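Local coordinates for protein sarcosine oxidase (Pyrococcus horikoshii, PDB 1Y56) that serves as the FAD-binding beta subunit of an L-proline dehydrogenase complex that contains FAD and FMN and oxidises L-proline, at residues B[218-223]-B[307-312]; B[224-229]-B[266-271]; B[248-253]-B[286-291]. All blocks are in the same frame, centred on the assembly; numbering follows the deposited sequence.

Interaction 1: residues B[218-223]-B[307-312]; sequences IPIEPY and YYAKTP. With FAD (flavin-adenine dinucleotide), chain I.
Glu221 and Lys310 exchange two backbone hydrogen bonds, Glu221 N to Lys310 O at 2.9 Å and Lys310 N back to Glu221 O. Tyr223 and Tyr308 do likewise, with Tyr223 N giving to Tyr308 O at 2.9 Å. Between these hydrogen-bonded pairs lies the non-hydrogen-bonded pair Pro222 and Ala309, so the proline, which has no N-H, costs the ladder nothing. A CA-H...O contact, Ile220 CA to Lys310 O at 3.3 Å, carries the register past the strand end. Apolar contacts flank this end of the ladder: Ile220 CG2 meets Ala309 CB at 3.7 Å, and the rings of Pro219 and Pro312 cross at about a right angle. On the Tyr223 side of the sheet, Lys310 CD lies over the phenol face, 4.3 Å from the Tyr223 ring centroid, a CH-pi contact; an extended chi2 (-164°) places CD there. The ammonium is too distant for more than a weak cation-pi attraction and has a long, weak ion pair with Glu267. The Tyr308 ring turns its edge to the flavin, CE1 lying 3.7 Å from FAD C9. The arrangement is an antiparallel ladder in the mixed eight-stranded sheet that borders the FAD pocket of this oxidoreductase family.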
loop_
_atom_site.group_PDB
_atom_site.type_symbol
_atom_site.label_atom_id
_atom_site.label_comp_id
_atom_site.label_asym_id
_atom_site.label_seq_id
_atom_site.Cartn_x
_atom_site.Cartn_y
_atom_site.Cartn_z
ATOM N N ILE B 218 2.076 -39.532 32.460
ATOM C CA ILE B 218 2.587 -40.412 31.406
ATOM C C ILE B 218 3.520 -39.598 30.523
ATOM O O ILE B 218 3.113 -39.124 29.453
ATOM C CB ILE B 218 1.470 -41.030 30.553
ATOM C CG1 ILE B 218 0.422 -41.703 31.442
ATOM C CG2 ILE B 218 2.060 -42.033 29.584
ATOM C CD1 ILE B 218 -0.905 -41.964 30.758
ATOM N N PRO B 219 4.780 -39.436 30.966
ATOM C CA PRO B 219 5.679 -38.489 30.333
ATOM C C PRO B 219 6.140 -38.991 28.971
ATOM O O PRO B 219 6.871 -39.971 28.880
ATOM C CB PRO B 219 6.841 -38.398 31.323
ATOM C CG PRO B 219 6.838 -39.690 32.046
ATOM C CD PRO B 219 5.429 -40.176 32.067
ATOM N N ILE B 220 5.677 -38.338 27.918
ATOM C CA ILE B 220 6.096 -38.683 26.568
ATOM C C ILE B 220 6.479 -37.394 25.860
ATOM O O ILE B 220 5.621 -36.556 25.609
ATOM C CB ILE B 220 4.974 -39.410 25.786
ATOM C CG1 ILE B 220 4.536 -40.679 26.513
ATOM C CG2 ILE B 220 5.435 -39.751 24.374
ATOM C CD1 ILE B 220 3.301 -41.338 25.911
ATOM N N GLU B 221 7.760 -37.232 25.551
ATOM C CA GLU B 221 8.234 -35.996 24.940
ATOM C C GLU B 221 8.701 -36.203 23.504
ATOM O O GLU B 221 9.415 -37.172 23.229
ATOM C CB GLU B 221 9.399 -35.396 25.741
ATOM C CG GLU B 221 9.130 -34.979 27.190
ATOM C CD GLU B 221 7.894 -34.109 27.357
ATOM O OE1 GLU B 221 7.267 -34.210 28.438
ATOM O OE2 GLU B 221 7.537 -33.346 26.422
ATOM N N PRO B 222 8.340 -35.277 22.584
ATOM C CA PRO B 222 8.879 -35.369 21.224
ATOM C C PRO B 222 10.325 -34.887 21.171
ATOM O O PRO B 222 10.637 -33.794 21.661
ATOM C CB PRO B 222 7.971 -34.435 20.423
ATOM C CG PRO B 222 7.517 -33.427 21.399
ATOM C CD PRO B 222 7.437 -34.119 22.739
ATOM N N TYR B 223 11.201 -35.711 20.605
ATOM C CA TYR B 223 12.598 -35.336 20.392
ATOM C C TYR B 223 12.959 -35.388 18.940
ATOM O O TYR B 223 12.484 -36.243 18.195
ATOM C CB TYR B 223 13.546 -36.264 21.138
ATOM C CG TYR B 223 13.629 -35.976 22.606
ATOM C CD1 TYR B 223 14.684 -35.221 23.130
ATOM C CD2 TYR B 223 12.647 -36.454 23.480
ATOM C CE1 TYR B 223 14.760 -34.955 24.491
ATOM C CE2 TYR B 223 12.712 -36.196 24.833
ATOM C CZ TYR B 223 13.766 -35.448 25.334
ATOM O OH TYR B 223 13.812 -35.198 26.682
ATOM N N TYR B 307 10.231 -37.275 14.819
ATOM C CA TYR B 307 10.097 -37.392 16.262
ATOM C C TYR B 307 10.435 -38.789 16.771
ATOM O O TYR B 307 10.003 -39.789 16.200
ATOM C CB TYR B 307 8.667 -37.059 16.689
ATOM C CG TYR B 307 8.134 -35.750 16.173
ATOM C CD1 TYR B 307 8.956 -34.628 16.058
ATOM C CD2 TYR B 307 6.794 -35.620 15.835
ATOM C CE1 TYR B 307 8.453 -33.418 15.590
ATOM C CE2 TYR B 307 6.283 -34.425 15.373
ATOM C CZ TYR B 307 7.115 -33.328 15.250
ATOM O OH TYR B 307 6.597 -32.137 14.791
ATOM N N TYR B 308 11.219 -38.860 17.836
ATOM C CA TYR B 308 11.130 -40.003 18.715
ATOM C C TYR B 308 10.147 -39.515 19.769
ATOM O O TYR B 308 10.255 -38.378 20.235
ATOM C CB TYR B 308 12.470 -40.288 19.380
ATOM C CG TYR B 308 13.465 -41.153 18.623
ATOM C CD1 TYR B 308 13.385 -41.346 17.229
ATOM C CD2 TYR B 308 14.533 -41.753 19.316
ATOM C CE1 TYR B 308 14.342 -42.136 16.551
ATOM C CE2 TYR B 308 15.486 -42.526 18.664
ATOM C CZ TYR B 308 15.393 -42.723 17.286
ATOM O OH TYR B 308 16.358 -43.503 16.677
ATOM N N ALA B 309 9.165 -40.337 20.119
ATOM C CA ALA B 309 8.307 -40.041 21.262
ATOM C C ALA B 309 8.877 -40.774 22.468
ATOM O O ALA B 309 8.564 -41.951 22.694
ATOM C CB ALA B 309 6.876 -40.452 21.000
ATOM N N LYS B 310 9.729 -40.074 23.227
ATOM C CA LYS B 310 10.503 -40.675 24.315
ATOM C C LYS B 310 9.781 -40.750 25.663
ATOM O O LYS B 310 9.110 -39.798 26.064
ATOM C CB LYS B 310 11.827 -39.929 24.484
ATOM C CG LYS B 310 12.945 -40.417 23.564
ATOM C CD LYS B 310 14.330 -39.933 24.015
ATOM C CE LYS B 310 14.786 -40.593 25.325
ATOM N NZ LYS B 310 16.113 -40.073 25.789
ATOM N N THR B 311 9.927 -41.885 26.347
ATOM C CA THR B 311 9.618 -41.991 27.772
ATOM C C THR B 311 10.920 -42.110 28.565
ATOM O O THR B 311 11.974 -42.397 27.984
ATOM C CB THR B 311 8.754 -43.214 28.089
ATOM O OG1 THR B 311 9.446 -44.404 27.694
ATOM C CG2 THR B 311 7.404 -43.126 27.391
ATOM N N PRO B 312 10.859 -41.900 29.893
ATOM C CA PRO B 312 12.048 -41.962 30.741
ATOM C C PRO B 312 12.800 -43.290 30.701
ATOM O O PRO B 312 13.997 -43.319 30.996
ATOM C CB PRO B 312 11.492 -41.726 32.141
ATOM C CG PRO B 312 10.251 -40.980 31.919
ATOM C CD PRO B 312 9.666 -41.552 30.678
HETATM P PA FAD I . 3.022 -41.751 14.173
HETATM O O1A FAD I . 3.531 -40.369 14.456
HETATM O O2A FAD I . 3.513 -42.456 12.936
HETATM O O5B FAD I . 1.419 -41.718 14.210
HETATM C C5B FAD I . 0.720 -40.819 15.055
HETATM C C4B FAD I . -0.328 -40.142 14.193
HETATM O O4B FAD I . -1.283 -39.504 15.033
HETATM C C3B FAD I . 0.254 -39.062 13.283
HETATM O O3B FAD I . 0.092 -39.447 11.908
HETATM C C2B FAD I . -0.537 -37.810 13.623
HETATM O O2B FAD I . -1.032 -37.109 12.494
HETATM C C1B FAD I . -1.738 -38.343 14.357
HETATM N N9A FAD I . -2.312 -37.336 15.274
HETATM C C8A FAD I . -1.666 -36.553 16.158
HETATM N N7A FAD I . -2.578 -35.760 16.769
HETATM C C5A FAD I . -3.789 -36.056 16.257
HETATM C C6A FAD I . -5.079 -35.593 16.493
HETATM N N6A FAD I . -5.307 -34.629 17.420
HETATM N N1A FAD I . -6.105 -36.114 15.793
HETATM C C2A FAD I . -5.905 -37.078 14.868
HETATM N N3A FAD I . -4.673 -37.548 14.617
HETATM C C4A FAD I . -3.611 -37.052 15.309
HETATM N N1 FAD I . 11.129 -47.307 14.412
HETATM C C2 FAD I . 11.506 -48.568 14.125
HETATM O O2 FAD I . 10.862 -49.510 14.622
HETATM N N3 FAD I . 12.552 -48.845 13.323
HETATM C C4 FAD I . 13.289 -47.877 12.746
HETATM O O4 FAD I . 14.253 -48.156 11.994
HETATM C C4X FAD I . 12.974 -46.548 13.001
HETATM N N5 FAD I . 13.669 -45.513 12.465
HETATM C C5X FAD I . 13.316 -44.229 12.735
HETATM C C6 FAD I . 14.058 -43.190 12.159
HETATM C C7 FAD I . 13.719 -41.856 12.408
HETATM C C7M FAD I . 14.531 -40.746 11.779
HETATM C C8 FAD I . 12.630 -41.571 13.245
HETATM C C8M FAD I . 12.227 -40.181 13.547
HETATM C C9 FAD I . 11.891 -42.603 13.821
HETATM C C9A FAD I . 12.218 -43.936 13.572
HETATM N N10 FAD I . 11.484 -44.915 14.142
HETATM C C10 FAD I . 11.814 -46.270 13.896
HETATM C "C1'" FAD I . 10.373 -44.579 15.025
HETATM C "C2'" FAD I . 9.053 -44.867 14.360
HETATM O "O2'" FAD I . 8.899 -43.931 13.301
HETATM C "C3'" FAD I . 7.954 -44.637 15.371
HETATM O "O3'" FAD I . 8.203 -45.436 16.535
HETATM C "C4'" FAD I . 6.613 -45.010 14.765
HETATM O "O4'" FAD I . 6.352 -44.254 13.570
HETATM C "C5'" FAD I . 5.493 -44.768 15.759
HETATM O "O5'" FAD I . 4.293 -44.930 15.015
HETATM P P FAD I . 2.965 -44.254 15.560
HETATM O O1P FAD I . 2.892 -44.548 17.036
HETATM O O2P FAD I . 1.863 -44.658 14.623
HETATM O O3P FAD I . 3.348 -42.694 15.431
#

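Interaction 2: residues B[224-229]-B[266-271]; sequences KHQAVI and YEIGPT. With FMN (flavin mononucleotide), chain E.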
loop_
_atom_site.group_PDB
_atom_site.type_symbol
_atom_site.label_atom_id
_atom_site.label_comp_id
_atom_site.label_asym_id
_atom_site.label_seq_id
_atom_site.Cartn_x
_atom_site.Cartn_y
_atom_site.Cartn_z
ATOM N N LYS B 224 13.831 -34.480 18.546
ATOM C CA LYS B 224 14.254 -34.416 17.178
ATOM C C LYS B 224 15.384 -35.388 16.935
ATOM O O LYS B 224 16.473 -35.210 17.460
ATOM C CB LYS B 224 14.692 -33.002 16.826
ATOM C CG LYS B 224 14.801 -32.781 15.331
ATOM C CD LYS B 224 14.794 -31.306 14.975
ATOM C CE LYS B 224 16.185 -30.689 15.022
ATOM N NZ LYS B 224 16.117 -29.324 14.438
ATOM N N HIS B 225 15.098 -36.433 16.159
ATOM C CA HIS B 225 16.139 -37.293 15.567
ATOM C C HIS B 225 16.246 -37.040 14.064
ATOM O O HIS B 225 15.329 -36.465 13.466
ATOM C CB HIS B 225 15.924 -38.768 15.914
ATOM C CG HIS B 225 16.387 -39.117 17.300
ATOM N ND1 HIS B 225 15.679 -38.763 18.433
ATOM C CD2 HIS B 225 17.508 -39.744 17.738
ATOM C CE1 HIS B 225 16.334 -39.176 19.506
ATOM N NE2 HIS B 225 17.444 -39.776 19.112
ATOM N N GLN B 226 17.373 -37.411 13.469
ATOM C CA GLN B 226 17.628 -37.082 12.068
ATOM C C GLN B 226 18.135 -38.257 11.231
ATOM O O GLN B 226 18.628 -39.258 11.763
ATOM C CB GLN B 226 18.588 -35.894 11.953
ATOM C CG GLN B 226 18.012 -34.564 12.455
ATOM C CD GLN B 226 18.962 -33.399 12.240
ATOM O OE1 GLN B 226 19.182 -32.969 11.107
ATOM N NE2 GLN B 226 19.538 -32.886 13.324
ATOM N N ALA B 227 17.999 -38.140 9.915
ATOM C CA ALA B 227 18.502 -39.164 9.012
ATOM C C ALA B 227 19.131 -38.562 7.767
ATOM O O ALA B 227 18.887 -37.403 7.425
ATOM C CB ALA B 227 17.401 -40.177 8.649
ATOM N N VAL B 228 19.960 -39.364 7.107
ATOM C CA VAL B 228 20.580 -38.998 5.841
ATOM C C VAL B 228 20.244 -40.057 4.786
ATOM O O VAL B 228 19.936 -41.201 5.114
ATOM C CB VAL B 228 22.106 -38.822 6.012
ATOM C CG1 VAL B 228 22.764 -40.140 6.378
ATOM C CG2 VAL B 228 22.737 -38.211 4.777
ATOM N N ILE B 229 20.266 -39.663 3.521
ATOM C CA ILE B 229 20.177 -40.620 2.426
ATOM C C ILE B 229 21.287 -40.305 1.425
ATOM O O ILE B 229 21.528 -39.138 1.098
ATOM C CB ILE B 229 18.767 -40.617 1.742
ATOM C CG1 ILE B 229 18.657 -41.722 0.700
ATOM C CG2 ILE B 229 18.440 -39.246 1.097
ATOM C CD1 ILE B 229 18.698 -43.075 1.284
ATOM N N TYR B 266 22.565 -38.486 17.970
ATOM C CA TYR B 266 22.368 -37.026 18.063
ATOM C C TYR B 266 20.921 -36.534 18.240
ATOM O O TYR B 266 20.182 -36.347 17.277
ATOM C CB TYR B 266 23.038 -36.353 16.860
ATOM C CG TYR B 266 23.153 -34.839 16.940
ATOM C CD1 TYR B 266 24.156 -34.225 17.699
ATOM C CD2 TYR B 266 22.273 -34.026 16.235
ATOM C CE1 TYR B 266 24.260 -32.834 17.763
ATOM C CE2 TYR B 266 22.366 -32.647 16.292
ATOM C CZ TYR B 266 23.356 -32.052 17.051
ATOM O OH TYR B 266 23.422 -30.674 17.076
ATOM N N GLU B 267 20.541 -36.319 19.493
ATOM C CA GLU B 267 19.163 -36.027 19.881
ATOM C C GLU B 267 19.056 -34.553 20.214
ATOM O O GLU B 267 19.953 -34.002 20.840
ATOM C CB GLU B 267 18.829 -36.859 21.115
ATOM C CG GLU B 267 17.417 -36.758 21.636
ATOM C CD GLU B 267 17.121 -37.821 22.708
ATOM O OE1 GLU B 267 17.478 -37.614 23.895
ATOM O OE2 GLU B 267 16.522 -38.870 22.363
ATOM N N ILE B 268 17.975 -33.902 19.801
ATOM C CA ILE B 268 17.800 -32.478 20.126
ATOM C C ILE B 268 16.570 -32.242 21.025
ATOM O O ILE B 268 15.450 -32.607 20.639
ATOM C CB ILE B 268 17.825 -31.574 18.858
ATOM C CG1 ILE B 268 19.267 -31.480 18.316
ATOM C CG2 ILE B 268 17.244 -30.190 19.158
ATOM C CD1 ILE B 268 19.450 -30.595 17.095
ATOM N N GLY B 269 16.822 -31.621 22.201
ATOM C CA GLY B 269 15.931 -31.581 23.409
ATOM C C GLY B 269 14.450 -31.453 23.129
ATOM O O GLY B 269 14.079 -31.118 22.011
ATOM N N PRO B 270 13.584 -31.682 24.132
ATOM C CA PRO B 270 12.148 -31.830 23.798
ATOM C C PRO B 270 11.618 -30.717 22.868
ATOM O O PRO B 270 11.519 -29.568 23.292
ATOM C CB PRO B 270 11.457 -31.784 25.166
ATOM C CG PRO B 270 12.484 -32.207 26.116
ATOM C CD PRO B 270 13.828 -31.775 25.577
ATOM N N THR B 271 11.304 -31.054 21.615
ATOM C CA THR B 271 10.842 -30.070 20.615
ATOM C C THR B 271 9.859 -30.692 19.621
ATOM O O THR B 271 9.856 -31.907 19.435
ATOM C CB THR B 271 12.023 -29.477 19.811
ATOM O OG1 THR B 271 11.535 -28.553 18.830
ATOM C CG2 THR B 271 12.791 -30.578 19.085
HETATM N N1 FMN E . 14.762 -38.205 0.141
HETATM C C2 FMN E . 15.416 -38.133 -1.042
HETATM O O2 FMN E . 15.703 -37.014 -1.526
HETATM N N3 FMN E . 15.768 -39.250 -1.708
HETATM C C4 FMN E . 15.468 -40.464 -1.206
HETATM O O4 FMN E . 15.797 -41.494 -1.834
HETATM C C4A FMN E . 14.791 -40.566 0.016
HETATM N N5 FMN E . 14.472 -41.778 0.548
HETATM C C5A FMN E . 13.814 -41.901 1.732
HETATM C C6 FMN E . 13.515 -43.175 2.228
HETATM C C7 FMN E . 12.837 -43.330 3.440
HETATM C C7M FMN E . 12.540 -44.735 3.920
HETATM C C8 FMN E . 12.459 -42.185 4.158
HETATM C C8M FMN E . 11.742 -42.274 5.454
HETATM C C9 FMN E . 12.754 -40.912 3.662
HETATM C C9A FMN E . 13.436 -40.759 2.450
HETATM N N10 FMN E . 13.751 -39.482 1.911
HETATM C C10 FMN E . 14.440 -39.393 0.684
HETATM C "C1'" FMN E . 13.412 -38.253 2.611
HETATM C "C2'" FMN E . 12.020 -37.780 2.286
HETATM O "O2'" FMN E . 12.149 -36.608 1.461
HETATM C "C3'" FMN E . 11.323 -37.570 3.643
HETATM O "O3'" FMN E . 9.931 -37.932 3.602
HETATM C "C4'" FMN E . 11.465 -36.155 4.104
HETATM O "O4'" FMN E . 12.381 -35.473 3.659
HETATM C "C5'" FMN E . 10.475 -35.587 5.099
HETATM O "O5'" FMN E . 9.912 -34.403 4.544
HETATM P P FMN E . 10.597 -32.965 4.791
HETATM O O1P FMN E . 10.216 -32.651 6.214
HETATM O O2P FMN E . 9.969 -32.089 3.737
HETATM O O3P FMN E . 12.078 -33.138 4.605
HETATM O O HOH W 1 18.409 -34.586 16.050
HETATM O O HOH W 2 19.550 -37.951 15.206
#
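His225 meets Glu267 because Glu267 CG stands anti to its backbone N (chi1 -177°), while the CG of His225 turns back beside its own N (chi1 -79°). Glu267 CB then lies 3.8 Å from His225 NE2, and Glu267 CA sits over one face of the imidazole, offset toward the rim. The exact placing of the carboxylate against the ring is doubtful. The imidazole also stacks on Tyr308, which borders the FAD. An alanine in place of His225 would probably leave a gap between Glu267 and Tyr308, both deprived of the ring they pack on. Lys224 and Ile268 form the one beta bridge, with Lys224 N to Ile268 O at 3.2 Å and Ile268 N to Lys224 O at 3.1 Å. Their side chains run side by side, Lys224 CE lying 3.9 Å from Ile268 CD1, and Lys224 NZ goes on to a salt bridge with Asp273. Beyond the bridge the backbones part and water takes over: one molecule accepts from Gln226 N at 2.8 Å and donates to Tyr266 O, and a second donates to both Lys224 O and Tyr266 O. Gln226 NE2 lies at the edge of the Tyr266 ring, 4.1 Å from CE2, while Gln226 OE1 accepts from Thr277 N. Farther along, Ile229 CG1 approaches FMN O4 at 3.8 Å. This is a loop joined to a sheet strand by a single antiparallel bridge and bridging waters, on a strand that leads into the FMN pocket.

Interaction 3: residues B[248-253]-B[286-291]; sequences GHAYLT and YYFTKI
Gly248 and Tyr287 meet face-on: the glycine CA stands over the centre of the phenol ring, 3.9 Å from the Tyr287 ring centroid and 13° off its normal, a CH-pi contact. A side chain would not fit here, since a CB on Gly248 would run into Tyr287 CE2, and the positive phi at Gly248 also suits a residue without one. Phe288 is approached from several directions. Leu252 CB lies over one face of the phenyl ring, 4.0 Å from the Phe288 ring centroid and offset toward the rim, where CZ is the nearest ring atom. Ala250 CB comes instead at the edge, near the ring plane, 4.2 Å from Phe288 CE1. The carbonyl oxygen between these two residues, Tyr251 O, reaches Phe288 CZ at 3.5 Å. Ala250 CB also touches the root of the neighbouring aromatic, Tyr287 CB, at 4.3 Å, and so sits between the two helix residues. Leu252 holds CG between its backbone N and carbonyl carbon (chi1 63°), and the branch beyond carries CD1 to within 3.8 Å of Ile291 CG1; the two side chains slide past each other in opposite directions. Hydrophobic and CH-pi contacts therefore join the segments. Tyr251 points away from the helix, and its hydroxyl end touches the FAD. The strand and helix axes approach to 8.9 Å at 65°. Strand 250-253 pairs with 241-244 and 261-263 in the eight-stranded sheet, and helix 278-291 packs on it through Tyr287, Phe288 and Ile291; Phe288 also touches Val228 of strand 221-230. Elsewhere on the helix, Tyr286 makes a cation-pi contact with Arg492 of the neighbouring PH1363 chain, so the helix is in contact with both the sheet and that subunit.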
loop_
_atom_site.group_PDB
_atom_site.type_symbol
_atom_site.label_atom_id
_atom_site.label_comp_id
_atom_site.label_asym_id
_atom_site.label_seq_id
_atom_site.Cartn_x
_atom_site.Cartn_y
_atom_site.Cartn_z
ATOM N N GLY B 248 28.805 -43.465 17.760
ATOM C CA GLY B 248 27.832 -42.380 17.899
ATOM C C GLY B 248 26.416 -42.953 17.734
ATOM O O GLY B 248 25.519 -42.270 17.228
ATOM N N HIS B 249 26.211 -44.196 18.165
ATOM C CA HIS B 249 24.947 -44.903 17.926
ATOM C C HIS B 249 24.517 -44.814 16.456
ATOM O O HIS B 249 23.339 -44.653 16.140
ATOM C CB HIS B 249 23.837 -44.412 18.872
ATOM C CG HIS B 249 24.201 -44.488 20.327
ATOM N ND1 HIS B 249 25.273 -45.228 20.796
ATOM C CD2 HIS B 249 23.626 -43.929 21.418
ATOM C CE1 HIS B 249 25.351 -45.106 22.108
ATOM N NE2 HIS B 249 24.360 -44.329 22.511
ATOM N N ALA B 250 25.496 -44.913 15.564
ATOM C CA ALA B 250 25.225 -44.956 14.144
ATOM C C ALA B 250 24.446 -46.208 13.804
ATOM O O ALA B 250 24.722 -47.296 14.324
ATOM C CB ALA B 250 26.505 -44.930 13.365
ATOM N N TYR B 251 23.453 -46.028 12.945
ATOM C CA TYR B 251 22.820 -47.126 12.247
ATOM C C TYR B 251 22.805 -46.768 10.761
ATOM O O TYR B 251 22.519 -45.623 10.403
ATOM C CB TYR B 251 21.410 -47.354 12.782
ATOM C CG TYR B 251 20.430 -46.237 12.508
ATOM C CD1 TYR B 251 20.311 -45.160 13.376
ATOM C CD2 TYR B 251 19.612 -46.266 11.381
ATOM C CE1 TYR B 251 19.408 -44.143 13.134
ATOM C CE2 TYR B 251 18.707 -45.254 11.124
ATOM C CZ TYR B 251 18.603 -44.191 12.006
ATOM O OH TYR B 251 17.697 -43.175 11.749
ATOM N N LEU B 252 23.155 -47.723 9.905
ATOM C CA LEU B 252 22.996 -47.546 8.458
ATOM C C LEU B 252 22.693 -48.847 7.710
ATOM O O LEU B 252 23.137 -49.928 8.104
ATOM C CB LEU B 252 24.182 -46.791 7.837
ATOM C CG LEU B 252 25.644 -47.242 7.782
ATOM C CD1 LEU B 252 26.170 -47.597 9.123
ATOM C CD2 LEU B 252 25.812 -48.396 6.848
ATOM N N THR B 253 21.903 -48.736 6.649
ATOM C CA THR B 253 21.556 -49.876 5.797
ATOM C C THR B 253 21.234 -49.350 4.389
ATOM O O THR B 253 21.207 -48.142 4.173
ATOM C CB THR B 253 20.354 -50.679 6.373
ATOM O OG1 THR B 253 20.159 -51.878 5.612
ATOM C CG2 THR B 253 19.070 -49.838 6.352
ATOM N N TYR B 286 31.076 -38.239 9.660
ATOM C CA TYR B 286 32.240 -38.719 10.377
ATOM C C TYR B 286 32.034 -40.169 10.809
ATOM O O TYR B 286 32.909 -41.018 10.597
ATOM C CB TYR B 286 32.557 -37.824 11.578
ATOM C CG TYR B 286 33.586 -38.440 12.475
ATOM C CD1 TYR B 286 33.200 -39.160 13.594
ATOM C CD2 TYR B 286 34.958 -38.348 12.181
ATOM C CE1 TYR B 286 34.132 -39.767 14.412
ATOM C CE2 TYR B 286 35.907 -38.949 13.005
ATOM C CZ TYR B 286 35.476 -39.661 14.117
ATOM O OH TYR B 286 36.367 -40.279 14.953
ATOM N N TYR B 287 30.874 -40.456 11.396
ATOM C CA TYR B 287 30.613 -41.784 11.942
ATOM C C TYR B 287 30.517 -42.866 10.884
ATOM O O TYR B 287 31.144 -43.908 11.022
ATOM C CB TYR B 287 29.385 -41.776 12.834
ATOM C CG TYR B 287 29.641 -41.017 14.098
ATOM C CD1 TYR B 287 30.770 -41.287 14.862
ATOM C CD2 TYR B 287 28.767 -40.031 14.536
ATOM C CE1 TYR B 287 31.028 -40.604 16.029
ATOM C CE2 TYR B 287 29.009 -39.330 15.712
ATOM C CZ TYR B 287 30.144 -39.629 16.456
ATOM O OH TYR B 287 30.419 -38.959 17.627
ATOM N N PHE B 288 29.741 -42.602 9.831
ATOM C CA PHE B 288 29.500 -43.557 8.758
ATOM C C PHE B 288 30.806 -43.969 8.103
ATOM O O PHE B 288 31.044 -45.160 7.879
ATOM C CB PHE B 288 28.562 -42.948 7.719
ATOM C CG PHE B 288 27.100 -43.074 8.053
ATOM C CD1 PHE B 288 26.672 -43.318 9.348
ATOM C CD2 PHE B 288 26.141 -42.927 7.057
ATOM C CE1 PHE B 288 25.301 -43.434 9.645
ATOM C CE2 PHE B 288 24.772 -43.025 7.350
ATOM C CZ PHE B 288 24.356 -43.281 8.648
ATOM N N THR B 289 31.662 -42.985 7.836
ATOM C CA THR B 289 32.886 -43.207 7.076
ATOM C C THR B 289 33.966 -43.895 7.905
ATOM O O THR B 289 34.946 -44.421 7.356
ATOM C CB THR B 289 33.423 -41.902 6.469
ATOM O OG1 THR B 289 33.691 -40.959 7.514
ATOM C CG2 THR B 289 32.410 -41.311 5.493
ATOM N N LYS B 290 33.791 -43.872 9.227
ATOM C CA LYS B 290 34.601 -44.675 10.139
ATOM C C LYS B 290 34.177 -46.124 10.021
ATOM O O LYS B 290 35.030 -47.022 10.051
ATOM C CB LYS B 290 34.392 -44.246 11.590
ATOM C CG LYS B 290 35.259 -43.120 12.076
ATOM C CD LYS B 290 36.643 -43.613 12.489
ATOM C CE LYS B 290 37.706 -43.218 11.463
ATOM N NZ LYS B 290 38.949 -42.860 12.187
ATOM N N ILE B 291 32.860 -46.350 9.904
ATOM C CA ILE B 291 32.315 -47.715 9.936
ATOM C C ILE B 291 32.412 -48.405 8.560
ATOM O O ILE B 291 32.872 -49.544 8.484
ATOM C CB ILE B 291 30.909 -47.874 10.694
ATOM C CG1 ILE B 291 29.806 -48.313 9.766
ATOM C CG2 ILE B 291 30.491 -46.667 11.527
ATOM C CD1 ILE B 291 29.730 -49.786 9.704
#

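How the interactions relate
All three contacts involve strands of one mixed sheet. Interactions 1 and 2 use successive parts of strand 221-230, their centres about 13 Å apart, and touch directly, with a probable hydrogen bond from Thr271 N to Pro222 O. Interaction 3 lies on strand 250-253 and its covering helix 278-291, its centre about 15 Å from that of interaction 2 and about 24 Å from that of interaction 1. In chain order the segments run 218-223, 224-229, 248-253, 266-271, 286-291 and 307-312: interaction 1 encloses the others, while interactions 2 and 3 alternate. The sheet thus brings residues from distant parts of the chain to both flavins, with Tyr307, Tyr308 and Tyr251 at FAD and Ile229 at FMN.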